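Local coordinates for coelenterazine-binding protein with bound coelenterazine (Renilla muelleri, PDB 2HPS) that binds the luciferin coelenterazine and, when calcium binds, probably makes it available to luciferase for the light-emitting reaction with oxygen, at residues A[19-25]-A[35-39]. Sequence-based numbering, arbitrary orientation.
Sequences RMQRVDV and DYELI. With CTZ (c2-hydroxy-coelenterazine), chain B.
Val23 and Tyr36 bring together the two helices of the first EF-hand, helix 6-21 with the turn that follows it and helix 33-47, and the bound coelenterazine lies against both.

The apolar packing turns on Val23, whose two methyl groups both meet the second helix. CG2 meets the edge of the Tyr36 ring, 3.6 Å from CD1, and also touches Ile39 CD1. CG1, anti to the backbone N (chi1 -175°), rests on Asp35 CB and the start of Tyr36. Farther out, Val25 CG1 and Leu38 CD2 make a looser contact. Ile39 also faces the ligand, its CG2 lying 3.5 Å from CTZ C10.

Polar links between the two segments run largely through the ligand. CTZ O17, the hydroxyl of the hydroxybenzyl group joined through C10, lies close to the plane of the Tyr36 ring and shares a hydrogen bond of 2.6 Å with Tyr36 OH, which also has a hydrogen bond with Gln103 NE2. Arg19 comes from the other helix: its chain is extended from CG to NE, and NE donates to O17 over 2.7 Å at 163°, while NH2 adds a weak, more bent bond. The guanidinium and Tyr36 ring planes stand 47° apart. An alanine in place of Arg19 would remove both donors and would probably leave Tyr36 OH as the one partner of O17 remaining in the two segments, with that hydroxybenzyl group less firmly fixed. Arg22 serves the imidazopyrazinone carbonyl instead: NE donates to CTZ O18 at 2.9 Å, with O18 in the guanidinium plane, and NH2 forms a salt bridge with Asp134.

A water joins the backbones beside Val23, donating one hydrogen to Val23 O and the other to Asp35 O, the latter at 2.7 Å.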
loop_
_atom_site.group_PDB
_atom_site.type_symbol
_atom_site.label_atom_id
_atom_site.label_comp_id
_atom_site.label_asym_id
_atom_site.label_seq_id
_atom_site.Cartn_x
_atom_site.Cartn_y
_atom_site.Cartn_z
ATOM N N ARG A 19 -0.347 -6.822 3.527
ATOM C CA ARG A 19 0.166 -5.447 3.504
ATOM C C ARG A 19 1.173 -5.245 4.643
ATOM O O ARG A 19 2.247 -4.694 4.448
ATOM C CB ARG A 19 -1.004 -4.478 3.674
ATOM C CG ARG A 19 -0.599 -3.023 3.788
ATOM C CD ARG A 19 -1.849 -2.175 4.034
ATOM N NE ARG A 19 -1.495 -0.850 4.561
ATOM C CZ ARG A 19 -2.328 -0.053 5.235
ATOM N NH1 ARG A 19 -3.594 -0.411 5.466
ATOM N NH2 ARG A 19 -1.899 1.124 5.661
HETATM N N MSE A 20 0.828 -5.714 5.833
HETATM C CA MSE A 20 1.681 -5.469 6.976
HETATM C C MSE A 20 2.978 -6.244 6.896
HETATM O O MSE A 20 4.023 -5.778 7.388
HETATM C CB MSE A 20 0.935 -5.760 8.271
HETATM C CG MSE A 20 -0.242 -4.833 8.532
HETATM SE SE MSE A 20 0.355 -2.984 8.727
HETATM C CE MSE A 20 0.102 -2.208 7.079
ATOM N N GLN A 21 2.937 -7.409 6.245
ATOM C CA GLN A 21 4.133 -8.213 6.096
ATOM C C GLN A 21 5.167 -7.487 5.245
ATOM O O GLN A 21 6.365 -7.739 5.395
ATOM C CB GLN A 21 3.849 -9.611 5.538
ATOM C CG GLN A 21 3.324 -10.534 6.608
ATOM C CD GLN A 21 3.677 -12.003 6.427
ATOM O OE1 GLN A 21 4.171 -12.441 5.384
ATOM N NE2 GLN A 21 3.414 -12.768 7.461
ATOM N N ARG A 22 4.708 -6.576 4.384
ATOM C CA ARG A 22 5.611 -5.747 3.592
ATOM C C ARG A 22 6.385 -4.756 4.452
ATOM O O ARG A 22 7.463 -4.302 4.054
ATOM C CB ARG A 22 4.857 -5.012 2.468
ATOM C CG ARG A 22 4.235 -5.952 1.431
ATOM C CD ARG A 22 5.286 -6.843 0.771
ATOM N NE ARG A 22 6.443 -6.063 0.319
ATOM C CZ ARG A 22 7.590 -6.596 -0.104
ATOM N NH1 ARG A 22 8.584 -5.803 -0.473
ATOM N NH2 ARG A 22 7.744 -7.918 -0.163
ATOM N N VAL A 23 5.850 -4.441 5.627
ATOM C CA VAL A 23 6.520 -3.542 6.553
ATOM C C VAL A 23 7.599 -4.322 7.334
ATOM O O VAL A 23 8.601 -3.762 7.780
ATOM C CB VAL A 23 5.492 -2.830 7.476
ATOM C CG1 VAL A 23 6.180 -1.781 8.383
ATOM C CG2 VAL A 23 4.394 -2.151 6.649
ATOM N N ASP A 24 7.398 -5.641 7.455
ATOM C CA ASP A 24 8.273 -6.528 8.213
ATOM C C ASP A 24 9.533 -6.904 7.422
ATOM O O ASP A 24 9.663 -8.014 6.895
ATOM C CB ASP A 24 7.494 -7.792 8.651
ATOM C CG ASP A 24 8.341 -8.745 9.475
ATOM O OD1 ASP A 24 9.385 -8.322 10.009
ATOM O OD2 ASP A 24 7.977 -9.928 9.577
ATOM N N VAL A 25 10.471 -5.967 7.359
ATOM C CA VAL A 25 11.590 -6.088 6.438
ATOM C C VAL A 25 12.611 -7.177 6.856
ATOM O O VAL A 25 13.357 -7.684 6.000
ATOM C CB VAL A 25 12.224 -4.673 6.210
ATOM C CG1 VAL A 25 12.987 -4.210 7.456
ATOM C CG2 VAL A 25 13.078 -4.632 4.966
ATOM N N ASP A 35 10.131 1.130 10.942
ATOM C CA ASP A 35 9.979 0.229 9.782
ATOM C C ASP A 35 9.052 0.860 8.727
ATOM O O ASP A 35 9.294 0.761 7.515
ATOM C CB ASP A 35 9.403 -1.128 10.213
ATOM C CG ASP A 35 10.339 -1.922 11.138
ATOM O OD1 ASP A 35 11.577 -1.765 11.072
ATOM O OD2 ASP A 35 9.809 -2.740 11.925
ATOM N N TYR A 36 7.988 1.498 9.200
ATOM C CA TYR A 36 7.054 2.181 8.309
ATOM C C TYR A 36 7.703 3.413 7.649
ATOM O O TYR A 36 7.580 3.632 6.440
ATOM C CB TYR A 36 5.762 2.510 9.071
ATOM C CG TYR A 36 4.520 2.498 8.198
ATOM C CD1 TYR A 36 4.231 1.398 7.365
ATOM C CD2 TYR A 36 3.617 3.569 8.226
ATOM C CE1 TYR A 36 3.085 1.392 6.557
ATOM C CE2 TYR A 36 2.474 3.564 7.436
ATOM C CZ TYR A 36 2.216 2.483 6.602
ATOM O OH TYR A 36 1.070 2.508 5.829
ATOM N N GLU A 37 8.442 4.192 8.442
ATOM C CA GLU A 37 9.194 5.343 7.934
ATOM C C GLU A 37 10.214 4.934 6.883
ATOM O O GLU A 37 10.490 5.689 5.972
ATOM C CB GLU A 37 9.929 6.050 9.079
ATOM C CG GLU A 37 9.026 6.660 10.146
ATOM C CD GLU A 37 9.820 7.412 11.201
ATOM O OE1 GLU A 37 10.223 8.554 10.909
ATOM O OE2 GLU A 37 10.037 6.866 12.312
ATOM N N LEU A 38 10.775 3.730 7.008
ATOM C CA LEU A 38 11.727 3.255 6.011
ATOM C C LEU A 38 11.110 3.220 4.613
ATOM O O LEU A 38 11.767 3.553 3.632
ATOM C CB LEU A 38 12.256 1.868 6.388
ATOM C CG LEU A 38 13.211 1.180 5.398
ATOM C CD1 LEU A 38 14.476 1.989 5.150
ATOM C CD2 LEU A 38 13.555 -0.245 5.911
ATOM N N ILE A 39 9.854 2.785 4.534
ATOM C CA ILE A 39 9.118 2.795 3.262
ATOM C C ILE A 39 9.033 4.216 2.691
ATOM O O ILE A 39 9.351 4.442 1.520
ATOM C CB ILE A 39 7.724 2.169 3.435
ATOM C CG1 ILE A 39 7.896 0.689 3.766
ATOM C CG2 ILE A 39 6.870 2.370 2.152
ATOM C CD1 ILE A 39 6.650 0.003 4.232
HETATM N N1 CTZ B . 3.529 -1.188 -1.244
HETATM C C2 CTZ B . 4.595 -1.278 -0.405
HETATM C C3 CTZ B . 5.124 -2.613 -0.692
HETATM N N4 CTZ B . 4.410 -3.220 -1.636
HETATM C C5 CTZ B . 4.527 -4.440 -2.202
HETATM C C6 CTZ B . 3.593 -4.821 -3.169
HETATM N N7 CTZ B . 2.597 -3.990 -3.544
HETATM C C8 CTZ B . 2.460 -2.759 -3.005
HETATM C C9 CTZ B . 3.432 -2.354 -1.962
HETATM C C10 CTZ B . 5.064 -0.231 0.577
HETATM C C11 CTZ B . 3.952 -0.050 1.579
HETATM C C12 CTZ B . 3.248 1.152 1.615
HETATM C C13 CTZ B . 2.208 1.347 2.515
HETATM C C14 CTZ B . 1.883 0.309 3.394
HETATM C C15 CTZ B . 2.578 -0.909 3.360
HETATM C C16 CTZ B . 3.619 -1.092 2.447
HETATM O O17 CTZ B . 0.866 0.494 4.272
HETATM O O18 CTZ B . 6.143 -3.166 -0.120
HETATM C C19 CTZ B . 3.728 -6.144 -3.819
HETATM C C20 CTZ B . 4.185 -7.263 -3.119
HETATM C C21 CTZ B . 4.312 -8.490 -3.767
HETATM C C22 CTZ B . 3.998 -8.601 -5.129
HETATM C C23 CTZ B . 3.557 -7.494 -5.840
HETATM C C24 CTZ B . 3.425 -6.262 -5.188
HETATM O O25 CTZ B . 4.139 -9.811 -5.735
HETATM C C26 CTZ B . 1.341 -1.805 -3.380
HETATM C C27 CTZ B . 1.752 -1.027 -4.604
HETATM C C28 CTZ B . 1.971 0.348 -4.550
HETATM C C29 CTZ B . 2.345 1.027 -5.711
HETATM C C30 CTZ B . 2.512 0.319 -6.911
HETATM C C31 CTZ B . 2.278 -1.054 -6.966
HETATM C C32 CTZ B . 1.890 -1.729 -5.806
HETATM O O HOH W 1 9.906 -1.587 6.321
#